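Local coordinates for protein ribosomal RNA small subunit methyltransferase Nep1 (Archaeoglobus fulgidus, PDB 3O7B) that probably methylates N1 of a specific pseudouridine in 16S ribosomal RNA, using S-adenosylmethionine as methyl donor, during ribosome biogenesis, at residues Ser28-Leu33 / Val189-Gly194; Gly85-Val90 / Arg127-Phe132; Gln42-His47 / Met75-Phe80; Ser36-Pro41 / Thr111-Ile116. All coordinates share one frame; numbering follows the deposited sequence. Where two conformers were deposited one is given.

Contact 1 lies in the parallel part of the central mixed sheet and runs straight into the bound S-adenosylhomocysteine. Contact 4 follows it in sequence, since strand 28-35 runs on into residues 36-41; their centres are about 17 Å apart. Contact 2 places Arg86 and Asp88 at the start of a helix whose Val90 CG2 packs 4.1 Å from Phe32 CB of contact 1; the Val90 side chain is about 10 Å from the ligand. Ser36 of contact 4 joins the two loops, its OG 2.8 Å from Arg86 N. Contact 3 is peripheral, about 30 Å from contact 1 between centres, yet Met75 CE lies 4.1 Å from Gly85 N, and Arg45 NE is 2.8 Å from Ile40 O of contact 4.

Contact 1. Residues Ser28-Leu33 / Val189-Gly194. With SAH (S-adenosyl-L-homocysteine), chain C.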
# COMPACT_ATOMS: atom_id res chain seq x y z
N SER A 28 -6.95 -0.68 -22.71
CA SER A 28 -5.68 -0.44 -22.05
C SER A 28 -5.36 -1.52 -21.03
O SER A 28 -6.21 -2.33 -20.66
CB SER A 28 -5.64 0.95 -21.41
OG SER A 28 -5.64 1.95 -22.42
N ALA A 29 -4.11 -1.54 -20.61
CA ALA A 29 -3.65 -2.44 -19.58
C ALA A 29 -2.60 -1.77 -18.73
O ALA A 29 -1.84 -0.93 -19.20
CB ALA A 29 -3.05 -3.72 -20.20
N PHE A 30 -2.51 -2.21 -17.48
CA PHE A 30 -1.38 -1.91 -16.62
C PHE A 30 -0.60 -3.18 -16.41
O PHE A 30 -1.20 -4.24 -16.16
CB PHE A 30 -1.87 -1.42 -15.25
CG PHE A 30 -2.31 0.01 -15.24
CD1 PHE A 30 -1.51 0.99 -14.63
CD2 PHE A 30 -3.54 0.38 -15.79
CE1 PHE A 30 -1.93 2.32 -14.58
CE2 PHE A 30 -3.96 1.73 -15.75
CZ PHE A 30 -3.14 2.68 -15.15
N VAL A 31 0.72 -3.10 -16.58
CA VAL A 31 1.60 -4.24 -16.43
C VAL A 31 2.67 -3.92 -15.42
O VAL A 31 3.48 -3.00 -15.62
CB VAL A 31 2.28 -4.63 -17.79
CG1 VAL A 31 3.09 -5.89 -17.64
CG2 VAL A 31 1.24 -4.75 -18.89
N PHE A 32 2.72 -4.69 -14.33
CA PHE A 32 3.81 -4.58 -13.39
C PHE A 32 4.93 -5.49 -13.83
O PHE A 32 4.70 -6.68 -14.06
CB PHE A 32 3.33 -4.87 -11.96
CG PHE A 32 2.34 -3.84 -11.47
CD1 PHE A 32 2.76 -2.56 -11.16
CD2 PHE A 32 0.98 -4.15 -11.38
CE1 PHE A 32 1.85 -1.57 -10.78
CE2 PHE A 32 0.05 -3.16 -10.97
CZ PHE A 32 0.51 -1.88 -10.67
N LEU A 33 6.10 -4.90 -13.98
CA LEU A 33 7.26 -5.60 -14.57
C LEU A 33 8.24 -6.11 -13.56
O LEU A 33 8.55 -5.43 -12.56
CB LEU A 33 8.00 -4.67 -15.53
CG LEU A 33 7.26 -4.21 -16.76
CD1 LEU A 33 8.17 -3.27 -17.55
CD2 LEU A 33 6.82 -5.40 -17.65
N VAL A 189 -3.37 1.78 -24.41
CA VAL A 189 -1.99 1.86 -23.91
C VAL A 189 -1.68 0.70 -22.97
O VAL A 189 -2.60 0.12 -22.40
CB VAL A 189 -1.67 3.21 -23.20
CG1 VAL A 189 -1.87 4.37 -24.16
CG2 VAL A 189 -2.50 3.40 -21.92
N ALA A 190 -0.40 0.35 -22.85
CA ALA A 190 0.09 -0.56 -21.83
C ALA A 190 1.03 0.23 -20.94
O ALA A 190 2.14 0.59 -21.34
CB ALA A 190 0.80 -1.74 -22.44
N VAL A 191 0.56 0.54 -19.73
CA VAL A 191 1.33 1.29 -18.74
C VAL A 191 2.20 0.30 -18.00
O VAL A 191 1.66 -0.60 -17.35
CB VAL A 191 0.40 1.98 -17.73
CG1 VAL A 191 1.19 2.48 -16.52
CG2 VAL A 191 -0.36 3.10 -18.39
N CYS A 192 3.52 0.43 -18.10
CA CYS A 192 4.46 -0.54 -17.56
C CYS A 192 5.32 0.09 -16.47
O CYS A 192 6.02 1.10 -16.71
CB CYS A 192 5.35 -1.10 -18.69
SG CYS A 192 4.43 -2.05 -19.93
N ILE A 193 5.19 -0.48 -15.28
CA ILE A 193 5.87 0.04 -14.10
C ILE A 193 6.61 -1.10 -13.41
O ILE A 193 6.03 -2.17 -13.15
CB ILE A 193 4.83 0.67 -13.11
CG1 ILE A 193 4.07 1.82 -13.80
CG2 ILE A 193 5.49 1.11 -11.79
CD1 ILE A 193 2.76 2.29 -13.09
N GLY A 194 7.89 -0.90 -13.09
CA GLY A 194 8.63 -1.92 -12.38
C GLY A 194 8.08 -2.14 -10.98
O GLY A 194 7.63 -1.15 -10.32
N SAH C . 15.36 1.37 -11.10
CA SAH C . 15.00 1.75 -9.70
CB SAH C . 14.45 0.53 -8.97
CG SAH C . 12.96 0.29 -9.24
SD SAH C . 11.92 1.71 -8.78
C SAH C . 16.19 2.34 -8.94
O SAH C . 17.25 2.55 -9.52
C5' SAH C . 10.26 1.17 -9.26
C4' SAH C . 9.72 1.60 -10.62
O4' SAH C . 9.22 2.92 -10.59
C3' SAH C . 10.75 1.63 -11.74
O3' SAH C . 11.04 0.34 -12.22
C2' SAH C . 10.06 2.51 -12.75
O2' SAH C . 9.07 1.77 -13.47
C1' SAH C . 9.35 3.53 -11.87
N9 SAH C . 10.05 4.82 -11.66
C8 SAH C . 10.92 5.14 -10.64
N7 SAH C . 11.30 6.44 -10.80
C5 SAH C . 10.67 6.94 -11.87
C6 SAH C . 10.69 8.19 -12.49
N6 SAH C . 11.44 9.19 -12.00
N1 SAH C . 9.92 8.41 -13.60
C2 SAH C . 9.14 7.40 -14.13
N3 SAH C . 9.13 6.16 -13.53
C4 SAH C . 9.88 5.93 -12.43
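Phe30 and Val191 stand side by side on one face of two neighbouring parallel strands in the mixed sheet of this SPOUT methyltransferase. The valine's CB sits over one face of the phenyl ring, 4.1 Å from its centroid, a CH-pi contact. Val191 CG1, anti to the backbone N (chi1 167°), is the methyl that reaches Phe30 CD1 at 3.6 Å. Phe32 and Ile193 continue this face, which helices 87-98 and 224-239 cover, so large apolar groups suit it. On the other face Leu33 CD1 rests 3.7 Å from Cys192 CB, and the cysteine's SG approaches Val31 CB; the small cysteine side chain also touches Val169 and Leu171 of strand 168-172. Five backbone bonds lock residues 28-33 to 189-194 in parallel register, from Ala29 N to Val189 O through to Leu33 N to Ile193 O. Ser28 adds a sixth link at the start: its OG accepts an almost straight bond from Val189 N (3.0 Å, 177°). At the far end the strand meets the cofactor product. Gly194, having no side chain, lets the ribose come close, and its N donates to O2' of S-adenosylhomocysteine at 2.9 Å.

Contact 2. Residues Gly85-Val90 / Arg127-Phe132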
# COMPACT_ATOMS: atom_id res chain seq x y z
N GLY A 85 12.64 -11.30 -3.30
CA GLY A 85 12.04 -11.45 -1.98
C GLY A 85 11.21 -10.27 -1.51
O GLY A 85 11.05 -10.09 -0.30
N ARG A 86 10.63 -9.53 -2.44
CA ARG A 86 9.83 -8.33 -2.07
C ARG A 86 8.41 -8.30 -2.65
O ARG A 86 8.06 -7.39 -3.39
CB ARG A 86 10.60 -7.05 -2.39
CG ARG A 86 11.90 -6.93 -1.59
CD ARG A 86 11.65 -6.65 -0.08
NE ARG A 86 10.81 -5.46 0.07
CZ ARG A 86 11.24 -4.21 -0.03
NH1 ARG A 86 12.52 -3.94 -0.24
NH2 ARG A 86 10.37 -3.22 0.08
N PRO A 87 7.57 -9.27 -2.25
CA PRO A 87 6.19 -9.31 -2.76
C PRO A 87 5.33 -8.15 -2.24
O PRO A 87 4.27 -7.89 -2.81
CB PRO A 87 5.65 -10.66 -2.27
CG PRO A 87 6.54 -11.04 -1.10
CD PRO A 87 7.88 -10.39 -1.34
N ASP A 88 5.82 -7.45 -1.22
CA ASP A 88 5.07 -6.30 -0.68
C ASP A 88 4.90 -5.21 -1.72
O ASP A 88 3.90 -4.47 -1.73
CB ASP A 88 5.78 -5.72 0.54
CG ASP A 88 7.23 -5.39 0.25
OD1 ASP A 88 8.01 -6.36 0.10
OD2 ASP A 88 7.57 -4.19 0.17
N ILE A 89 5.87 -5.09 -2.63
CA ILE A 89 5.82 -3.98 -3.57
C ILE A 89 4.63 -4.14 -4.52
O ILE A 89 3.78 -3.23 -4.67
CB ILE A 89 7.13 -3.82 -4.37
CG1 ILE A 89 8.26 -3.46 -3.41
CG2 ILE A 89 6.98 -2.78 -5.47
CD1 ILE A 89 9.66 -3.58 -4.04
N VAL A 90 4.53 -5.29 -5.17
CA VAL A 90 3.44 -5.48 -6.11
C VAL A 90 2.09 -5.57 -5.37
O VAL A 90 1.07 -5.15 -5.90
CB VAL A 90 3.70 -6.69 -7.07
CG1 VAL A 90 3.55 -8.02 -6.37
CG2 VAL A 90 2.79 -6.61 -8.29
N ARG A 127 -6.17 -7.29 1.54
CA ARG A 127 -5.48 -6.07 1.93
C ARG A 127 -4.38 -6.33 2.96
O ARG A 127 -3.41 -5.58 3.03
CB ARG A 127 -6.49 -5.02 2.39
CG ARG A 127 -7.53 -4.80 1.28
CD ARG A 127 -8.30 -3.57 1.49
NE ARG A 127 -7.57 -2.36 1.11
CZ ARG A 127 -7.57 -1.82 -0.11
NH1 ARG A 127 -8.18 -2.43 -1.13
NH2 ARG A 127 -6.94 -0.69 -0.30
N ASN A 128 -4.54 -7.42 3.71
CA ASN A 128 -3.54 -7.83 4.66
C ASN A 128 -2.45 -8.57 3.90
O ASN A 128 -2.73 -9.53 3.16
CB ASN A 128 -4.17 -8.73 5.73
CG ASN A 128 -3.15 -9.30 6.67
OD1 ASN A 128 -2.47 -10.27 6.35
ND2 ASN A 128 -3.00 -8.68 7.83
N TYR A 129 -1.21 -8.15 4.13
CA TYR A 129 -0.04 -8.70 3.44
C TYR A 129 0.11 -10.20 3.62
O TYR A 129 0.44 -10.93 2.66
CB TYR A 129 1.21 -7.96 3.90
CG TYR A 129 2.49 -8.58 3.43
CD1 TYR A 129 2.91 -8.40 2.11
CD2 TYR A 129 3.29 -9.32 4.29
CE1 TYR A 129 4.10 -8.97 1.66
CE2 TYR A 129 4.50 -9.89 3.84
CZ TYR A 129 4.88 -9.68 2.54
OH TYR A 129 6.06 -10.23 2.06
N ASN A 130 -0.09 -10.70 4.84
CA ASN A 130 0.11 -12.13 5.09
C ASN A 130 -0.93 -12.96 4.35
O ASN A 130 -0.60 -14.03 3.82
CB ASN A 130 0.14 -12.44 6.59
CG ASN A 130 1.25 -11.70 7.30
OD1 ASN A 130 1.02 -10.93 8.25
ND2 ASN A 130 2.47 -11.89 6.82
N ARG A 131 -2.15 -12.44 4.27
CA ARG A 131 -3.20 -13.10 3.50
C ARG A 131 -2.90 -13.02 2.00
O ARG A 131 -3.16 -13.98 1.27
CB ARG A 131 -4.55 -12.47 3.85
CG ARG A 131 -4.97 -12.69 5.33
CD ARG A 131 -6.13 -13.65 5.43
NE ARG A 131 -6.59 -13.94 6.79
CZ ARG A 131 -7.50 -13.25 7.48
NH1 ARG A 131 -8.05 -12.14 7.00
NH2 ARG A 131 -7.86 -13.67 8.68
N PHE A 132 -2.33 -11.91 1.55
CA PHE A 132 -1.90 -11.82 0.15
C PHE A 132 -0.83 -12.87 -0.17
O PHE A 132 -0.91 -13.55 -1.22
CB PHE A 132 -1.39 -10.42 -0.14
CG PHE A 132 -0.82 -10.26 -1.54
CD1 PHE A 132 -1.65 -10.19 -2.65
CD2 PHE A 132 0.55 -10.20 -1.72
CE1 PHE A 132 -1.11 -10.06 -3.96
CE2 PHE A 132 1.10 -10.05 -2.99
CZ PHE A 132 0.27 -9.98 -4.10
O HOH W 1 8.29 -8.23 2.12
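The predicted rRNA-interacting site of Nep1 lies just ahead of helix 87-98, in Arg86, with Asp88 in the helix's first turn; here Pro87 and Asp88 meet Tyr129 and Phe132 from the first turn of helix 129-142. Tyr129 extends its ring with CG anti to the backbone N (chi1 171°), which carries the phenol across to the other helix. Its edge faces Asp88, with CE1 3.8 Å from Asp88 CB, while OH comes to 3.3 Å from Pro87 CG as the two side chains pass at a slant. Proline suits this first helical turn, needing no N-H of its own and offering a compact apolar ring. Phe132 brings CE2 near Pro87 O and CZ toward Val90 CG1, and it also stacks on His91. The phenol has two polar ties: a hydrogen bond with Asp67 OD2, and a water that donates both to Tyr129 OH and to Asp88 OD1. At the N-cap of helix 129-142, Asn128 OD1 accepts from Arg131 N. Next to this dimer-facing region, Arg86 packs on Arg127 of the second subunit. Asp88 holds the arginine side-on, consistent with its predicted role of stabilising Arg86. The carboxylate lies almost in the guanidinium plane, each oxygen using its syn lone pair, with Arg86 NE 2.9 Å from Asp88 OD1 and NH2 3.0 Å from OD2.

Contact 3. Residues Gln42-His47 / Met75-Phe80; sequences QKIRGH and MKSLEF
Two type I beta turns face each other here, Ile44 to His47 and Met75 to Leu78, with the CA atoms of Ile44 and Met75 7.1 Å apart and a short 3-10 segment, 42-44, leading into the first. The turns belong to the two loops at the periphery of the chain, one preceding helix 48-57 and the other following helix 68-71, and each is closed by a backbone bond, His47 N to Ile44 O and Leu78 N to Met75 O. Ile44 carries the apolar part of the contact. Its CG2 lies 4.0 Å from Leu78 CD2, the two side chains crossing at about a right angle, and also comes 3.7 Å from Ser77 OG. Its other branch sends CD1 toward Met75 CG. A beta-branched residue suits this place because its two arms can serve separate neighbours. Leu78 also touches Pro41 and Arg84. Lys43 is an exposed residue at the margin of the contact. Its CG sits between the backbone N and the carbonyl carbon (chi1 68°), after which the chain is extended, which brings CE alongside residues 77-78, 3.9 Å from Leu78 CD2. A long, flexible lysine can thus give methylenes to the leucine and still deliver its charge to a backbone acceptor. Glu79 is nearby with opposite charge but not in contact. Lys43 NZ donates to Ser77 O at 2.9 Å, approaching from well above the carbonyl plane, 51° out of it.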
# COMPACT_ATOMS: atom_id res chain seq x y z
N GLN A 42 15.08 -23.61 -5.45
CA GLN A 42 15.48 -24.97 -5.11
C GLN A 42 16.73 -25.02 -4.24
O GLN A 42 16.76 -25.71 -3.21
CB GLN A 42 15.75 -25.75 -6.40
CG GLN A 42 14.96 -25.28 -7.64
CD GLN A 42 15.24 -23.81 -8.04
OE1 GLN A 42 16.39 -23.34 -7.98
NE2 GLN A 42 14.18 -23.09 -8.41
N LYS A 43 17.75 -24.27 -4.65
CA LYS A 43 19.09 -24.40 -4.09
C LYS A 43 19.27 -23.86 -2.67
O LYS A 43 20.30 -24.09 -2.04
CB LYS A 43 20.12 -23.76 -5.03
CG LYS A 43 20.03 -22.25 -5.15
CD LYS A 43 21.12 -21.71 -6.06
CE LYS A 43 21.40 -20.24 -5.80
NZ LYS A 43 22.64 -19.80 -6.50
N ILE A 44 18.27 -23.14 -2.16
CA ILE A 44 18.35 -22.61 -0.79
C ILE A 44 17.31 -23.23 0.16
O ILE A 44 17.20 -22.83 1.32
CB ILE A 44 18.27 -21.04 -0.76
CG1 ILE A 44 16.88 -20.54 -1.19
CG2 ILE A 44 19.40 -20.42 -1.60
CD1 ILE A 44 16.60 -19.10 -0.81
N ARG A 45 16.59 -24.24 -0.33
CA ARG A 45 15.50 -24.87 0.43
C ARG A 45 15.96 -25.63 1.68
O ARG A 45 15.16 -25.90 2.58
CB ARG A 45 14.65 -25.77 -0.47
CG ARG A 45 13.80 -24.97 -1.44
CD ARG A 45 13.00 -25.84 -2.39
NE ARG A 45 12.43 -25.02 -3.47
CZ ARG A 45 12.00 -25.50 -4.64
NH1 ARG A 45 12.07 -26.80 -4.91
NH2 ARG A 45 11.51 -24.66 -5.54
N GLY A 46 17.25 -25.97 1.73
CA GLY A 46 17.84 -26.68 2.86
C GLY A 46 18.47 -25.77 3.90
O GLY A 46 18.90 -26.25 4.95
N HIS A 47 18.53 -24.47 3.62
CA HIS A 47 19.06 -23.50 4.58
C HIS A 47 18.20 -23.44 5.84
O HIS A 47 16.97 -23.48 5.76
CB HIS A 47 19.16 -22.11 3.93
CG HIS A 47 19.91 -21.11 4.74
ND1 HIS A 47 19.35 -20.47 5.84
CD2 HIS A 47 21.16 -20.61 4.62
CE1 HIS A 47 20.24 -19.64 6.35
NE2 HIS A 47 21.34 -19.71 5.64
N MET A 75 19.36 -16.17 1.49
CA MET A 75 19.37 -15.64 0.13
C MET A 75 20.73 -15.18 -0.39
O MET A 75 20.83 -14.69 -1.51
CB MET A 75 18.36 -14.49 0.00
CG MET A 75 16.92 -14.95 0.12
SD MET A 75 15.75 -13.59 0.36
CE MET A 75 15.85 -12.76 -1.22
N LYS A 76 21.77 -15.36 0.42
CA LYS A 76 23.10 -14.82 0.11
C LYS A 76 23.66 -15.28 -1.24
O LYS A 76 24.33 -14.50 -1.93
CB LYS A 76 24.09 -15.12 1.24
CG LYS A 76 23.80 -14.38 2.55
CD LYS A 76 24.60 -14.97 3.71
CE LYS A 76 24.01 -14.56 5.05
NZ LYS A 76 24.76 -15.18 6.18
N SER A 77 23.35 -16.52 -1.63
CA SER A 77 23.88 -17.11 -2.86
C SER A 77 23.06 -16.87 -4.13
O SER A 77 23.43 -17.32 -5.21
CB SER A 77 24.07 -18.61 -2.68
OG SER A 77 22.83 -19.27 -2.55
N LEU A 78 21.92 -16.19 -3.99
CA LEU A 78 21.03 -15.99 -5.14
C LEU A 78 21.57 -14.97 -6.14
O LEU A 78 22.16 -13.97 -5.75
CB LEU A 78 19.63 -15.56 -4.67
CG LEU A 78 18.79 -16.54 -3.86
CD1 LEU A 78 17.43 -15.89 -3.62
CD2 LEU A 78 18.62 -17.87 -4.57
N GLU A 79 21.35 -15.22 -7.43
CA GLU A 79 21.63 -14.23 -8.48
C GLU A 79 20.59 -13.10 -8.44
O GLU A 79 19.47 -13.31 -7.97
CB GLU A 79 21.64 -14.88 -9.87
CG GLU A 79 22.70 -15.96 -10.05
CD GLU A 79 24.13 -15.42 -9.96
OE1 GLU A 79 24.40 -14.34 -10.52
OE2 GLU A 79 24.97 -16.09 -9.33
N PHE A 80 20.97 -11.93 -8.95
CA PHE A 80 20.14 -10.71 -8.91
C PHE A 80 19.37 -10.54 -7.59
O PHE A 80 18.18 -10.18 -7.58
CB PHE A 80 19.24 -10.55 -10.16
CG PHE A 80 18.36 -11.74 -10.47
CD1 PHE A 80 17.04 -11.80 -10.00
CD2 PHE A 80 18.82 -12.77 -11.30
CE1 PHE A 80 16.21 -12.90 -10.31
CE2 PHE A 80 18.00 -13.87 -11.60
CZ PHE A 80 16.70 -13.93 -11.11

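Contact 4. Residues Ser36-Pro41 / Thr111-Ile116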
# COMPACT_ATOMS: atom_id res chain seq x y z
N SER A 36 8.61 -8.97 -7.85
CA SER A 36 9.45 -9.74 -6.96
C SER A 36 8.61 -10.82 -6.29
O SER A 36 8.34 -10.78 -5.07
CB SER A 36 10.08 -8.77 -5.95
OG SER A 36 11.13 -9.37 -5.23
N LEU A 37 8.17 -11.77 -7.10
CA LEU A 37 7.17 -12.75 -6.73
C LEU A 37 7.62 -14.12 -7.24
O LEU A 37 7.60 -14.38 -8.45
CB LEU A 37 5.86 -12.32 -7.37
CG LEU A 37 4.50 -12.77 -6.91
CD1 LEU A 37 4.22 -12.21 -5.53
CD2 LEU A 37 3.51 -12.22 -7.91
N GLU A 38 8.04 -14.96 -6.32
CA GLU A 38 8.51 -16.31 -6.64
C GLU A 38 8.49 -17.20 -5.41
O GLU A 38 8.58 -16.71 -4.28
CB GLU A 38 9.94 -16.26 -7.22
CG GLU A 38 11.04 -15.97 -6.20
CD GLU A 38 12.37 -15.68 -6.85
OE1 GLU A 38 12.80 -16.53 -7.67
OE2 GLU A 38 12.96 -14.63 -6.57
N LEU A 39 8.40 -18.50 -5.64
CA LEU A 39 8.56 -19.47 -4.58
C LEU A 39 10.05 -19.62 -4.22
O LEU A 39 10.93 -19.23 -5.00
CB LEU A 39 7.95 -20.82 -4.98
CG LEU A 39 6.46 -20.79 -5.30
CD1 LEU A 39 5.98 -22.15 -5.78
CD2 LEU A 39 5.65 -20.32 -4.09
N ILE A 40 10.33 -20.15 -3.04
CA ILE A 40 11.71 -20.29 -2.59
C ILE A 40 12.49 -21.13 -3.63
O ILE A 40 12.07 -22.25 -3.93
CB ILE A 40 11.78 -20.90 -1.17
CG1 ILE A 40 11.19 -19.91 -0.14
CG2 ILE A 40 13.24 -21.22 -0.79
CD1 ILE A 40 11.03 -20.47 1.27
N PRO A 41 13.59 -20.58 -4.19
CA PRO A 41 14.40 -21.32 -5.16
C PRO A 41 14.98 -22.61 -4.58
O PRO A 41 15.33 -22.68 -3.39
CB PRO A 41 15.53 -20.34 -5.51
CG PRO A 41 14.99 -19.01 -5.20
CD PRO A 41 14.13 -19.22 -3.99
N THR A 111 6.52 -11.48 -13.71
CA THR A 111 7.42 -11.74 -12.59
C THR A 111 8.89 -11.69 -13.03
O THR A 111 9.19 -11.70 -14.24
CB THR A 111 7.17 -13.09 -11.92
OG1 THR A 111 7.63 -14.13 -12.79
CG2 THR A 111 5.69 -13.29 -11.63
N LEU A 112 9.79 -11.64 -12.05
CA LEU A 112 11.24 -11.67 -12.29
C LEU A 112 11.67 -12.86 -13.11
O LEU A 112 12.72 -12.79 -13.75
CB LEU A 112 12.00 -11.74 -10.97
CG LEU A 112 12.13 -10.46 -10.19
CD1 LEU A 112 12.66 -10.79 -8.80
CD2 LEU A 112 13.07 -9.51 -10.92
N ASN A 113 10.91 -13.94 -13.04
CA ASN A 113 11.23 -15.17 -13.76
C ASN A 113 10.52 -15.28 -15.11
O ASN A 113 10.60 -16.32 -15.78
CB ASN A 113 10.97 -16.39 -12.87
CG ASN A 113 11.88 -16.41 -11.65
OD1 ASN A 113 11.42 -16.63 -10.52
ND2 ASN A 113 13.17 -16.16 -11.87
N GLY A 114 9.84 -14.21 -15.50
CA GLY A 114 9.20 -14.11 -16.82
C GLY A 114 7.79 -14.66 -16.94
O GLY A 114 7.23 -14.69 -18.05
N GLU A 115 7.21 -15.08 -15.82
CA GLU A 115 5.84 -15.59 -15.84
C GLU A 115 4.86 -14.43 -15.97
O GLU A 115 5.16 -13.31 -15.53
CB GLU A 115 5.54 -16.37 -14.56
CG GLU A 115 6.44 -17.55 -14.35
CD GLU A 115 6.77 -17.75 -12.89
OE1 GLU A 115 7.19 -16.76 -12.22
OE2 GLU A 115 6.63 -18.89 -12.41
N ILE A 116 3.71 -14.70 -16.58
CA ILE A 116 2.68 -13.71 -16.80
C ILE A 116 1.44 -14.12 -16.00
O ILE A 116 0.91 -15.22 -16.19
CB ILE A 116 2.33 -13.59 -18.32
CG1 ILE A 116 3.54 -13.09 -19.14
CG2 ILE A 116 1.14 -12.69 -18.54
CD1 ILE A 116 4.08 -11.73 -18.70
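A buried carbonyl without any polar partner in the model, Leu37 O, lies against the side chain of Thr111, 3.7 Å from its CB, where residues 36-41 pass the type I turn of the beta hairpin formed by strands 105-111 and 116-119. The apolar methyl of Thr111, CG2, also faces this oxygen, while its hydroxyl is turned inward to the turn. With OG1 between the backbone N and the carbonyl carbon (chi1 73°), Thr111 forms an ST turn: OG1 accepts from Asn113 N and Glu115 N and donates to Glu115 OE1 at 2.7 Å, using that oxygen's anti lone pair. Threonine suits the place by pairing a hydroxyl that braces the turn with a methyl for the neighbouring loop. Gly114 has the positive phi that the end of the turn calls for. Glu38 and Asn113 cross at about a right angle, their carboxylate and amide planes 64° apart; the glutamate's charge is met by Arg84 in a salt bridge through OE1. Leu37 directs its side chain to Met136 and Phe140 of helix 129-142. Leu112 meets the start of the loop at Ser36, whose OG is held by Lys83 O and Arg86 N, and Leu112 CD1 comes to 3.8 Å from Ser36 CA.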